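Local coordinates for protein short-chain type dehydrogenase/reductase (Mycobacterium ulcerans, PDB 3SVT) that probably catalyses an NAD(P)-dependent oxidation or reduction, as a member of the short-chain dehydrogenase/reductase family with a Rossmann fold, at residues I152-N156 and N251-M257. Numbering follows the deposited sequence.
Sequences IAASN and NVDGGQM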
loop_
_atom_site.group_PDB
_atom_site.type_symbol
_atom_site.label_atom_id
_atom_site.label_comp_id
_atom_site.label_asym_id
_atom_site.label_seq_id
_atom_site.Cartn_x
_atom_site.Cartn_y
_atom_site.Cartn_z
ATOM N N ILE B 152 -6.980 -12.617 -2.509
ATOM C CA ILE B 152 -6.875 -11.881 -1.257
ATOM C C ILE B 152 -5.696 -12.378 -0.382
ATOM O O ILE B 152 -5.201 -11.648 0.477
ATOM C CB ILE B 152 -8.176 -11.975 -0.458
ATOM C CG1 ILE B 152 -8.123 -11.036 0.762
ATOM C CG2 ILE B 152 -8.433 -13.425 -0.060
ATOM C CD1 ILE B 152 -9.498 -10.643 1.280
ATOM N N ALA B 153 -5.256 -13.616 -0.584
ATOM C CA ALA B 153 -4.070 -14.122 0.082
ATOM C C ALA B 153 -2.843 -13.235 -0.166
ATOM O O ALA B 153 -1.960 -13.180 0.683
ATOM C CB ALA B 153 -3.797 -15.584 -0.308
ATOM N N ALA B 154 -2.812 -12.519 -1.296
ATOM C CA ALA B 154 -1.770 -11.530 -1.575
ATOM C C ALA B 154 -1.956 -10.209 -0.830
ATOM O O ALA B 154 -0.974 -9.542 -0.545
ATOM C CB ALA B 154 -1.652 -11.242 -3.145
ATOM N N SER B 155 -3.191 -9.798 -0.543
ATOM C CA SER B 155 -3.414 -8.478 0.082
ATOM C C SER B 155 -3.442 -8.573 1.602
ATOM O O SER B 155 -3.113 -7.612 2.277
ATOM C CB SER B 155 -4.710 -7.821 -0.404
ATOM O OG SER B 155 -5.835 -8.641 -0.150
ATOM N N ASN B 156 -3.834 -9.732 2.121
ATOM C CA ASN B 156 -3.935 -9.953 3.560
ATOM C C ASN B 156 -3.280 -11.296 3.900
ATOM O O ASN B 156 -3.657 -12.323 3.331
ATOM C CB ASN B 156 -5.420 -9.922 4.003
ATOM C CG ASN B 156 -6.122 -8.589 3.657
ATOM O OD1 ASN B 156 -6.330 -8.265 2.473
ATOM N ND2 ASN B 156 -6.466 -7.810 4.691
ATOM N N ASN B 251 -9.474 -5.722 -5.514
ATOM C CA ASN B 251 -10.101 -6.807 -4.801
ATOM C C ASN B 251 -11.584 -6.892 -5.117
ATOM O O ASN B 251 -12.265 -5.874 -5.130
ATOM C CB ASN B 251 -9.909 -6.710 -3.265
ATOM C CG ASN B 251 -8.525 -7.139 -2.816
ATOM O OD1 ASN B 251 -7.539 -6.778 -3.428
ATOM N ND2 ASN B 251 -8.451 -7.902 -1.719
ATOM N N VAL B 252 -12.051 -8.119 -5.381
ATOM C CA VAL B 252 -13.482 -8.471 -5.517
ATOM C C VAL B 252 -13.741 -9.454 -4.376
ATOM O O VAL B 252 -13.650 -10.704 -4.551
ATOM C CB VAL B 252 -13.785 -9.117 -6.861
ATOM C CG1 VAL B 252 -15.247 -9.592 -6.925
ATOM C CG2 VAL B 252 -13.494 -8.115 -8.008
ATOM N N ASP B 253 -14.011 -8.901 -3.201
ATOM C CA ASP B 253 -13.914 -9.688 -1.951
ATOM C C ASP B 253 -14.924 -9.339 -0.867
ATOM O O ASP B 253 -14.800 -9.786 0.280
ATOM C CB ASP B 253 -12.489 -9.558 -1.413
ATOM C CG ASP B 253 -12.175 -8.180 -0.868
ATOM O OD1 ASP B 253 -13.044 -7.274 -0.875
ATOM O OD2 ASP B 253 -11.016 -8.020 -0.402
ATOM N N GLY B 254 -15.966 -8.577 -1.215
ATOM C CA GLY B 254 -16.966 -8.161 -0.219
ATOM C C GLY B 254 -16.457 -7.192 0.850
ATOM O O GLY B 254 -17.135 -6.947 1.850
ATOM N N GLY B 255 -15.277 -6.635 0.616
ATOM C CA GLY B 255 -14.584 -5.769 1.547
ATOM C C GLY B 255 -13.693 -6.481 2.558
ATOM O O GLY B 255 -13.236 -5.857 3.516
ATOM N N GLN B 256 -13.439 -7.776 2.366
ATOM C CA GLN B 256 -12.650 -8.535 3.357
ATOM C C GLN B 256 -11.260 -7.929 3.599
ATOM O O GLN B 256 -10.776 -7.950 4.717
ATOM C CB GLN B 256 -12.519 -10.010 2.982
ATOM C CG GLN B 256 -11.701 -10.792 4.005
ATOM C CD GLN B 256 -11.719 -12.285 3.829
ATOM O OE1 GLN B 256 -12.366 -12.807 2.919
ATOM N NE2 GLN B 256 -11.013 -13.002 4.737
ATOM N N MET B 257 -10.657 -7.323 2.583
ATOM C CA MET B 257 -9.311 -6.766 2.731
ATOM C C MET B 257 -9.226 -5.664 3.770
ATOM O O MET B 257 -8.139 -5.316 4.195
ATOM C CB MET B 257 -8.750 -6.267 1.374
ATOM C CG MET B 257 -9.297 -4.952 0.905
ATOM S SD MET B 257 -8.562 -4.312 -0.626
ATOM C CE MET B 257 -8.756 -2.558 -0.312
#
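Asn251, next to last in strand 249-252, spends both amide protons of ND2: one goes to Ser155 OG (3.1 Å), the other to Asp253 OD2 (2.9 Å). A carboxylate suits Asp253 because it accepts several bonds: Asp253 OD1 takes Gly255 N at 2.8 Å, an Asx turn, while Asp253 OD2 also receives Met257 N at 3.1 Å. The type I' turn from Asp253 to Gln256 needs positive phi at Gly254 and Gly255, which glycine tolerates best. Gln256, the last residue of the turn, lays its aliphatic part on Ile152, CG to CD1 3.5 Å, so that this buried methyl fills the hollow beside the turn. Met257 offers its backbone O to Asn156 ND2 (3.0 Å), and Ser155 OG donates to Asn156 OD1 (2.7 Å), holding that amide in place. The contact thus joins the turn after strand 249-252 to the short helix following strand 144-149 of the Rossmann-fold sheet, with strand 187-198 between these strands, helix 163-182 against Ala154, and a second subunit packing on Val252 and Met257.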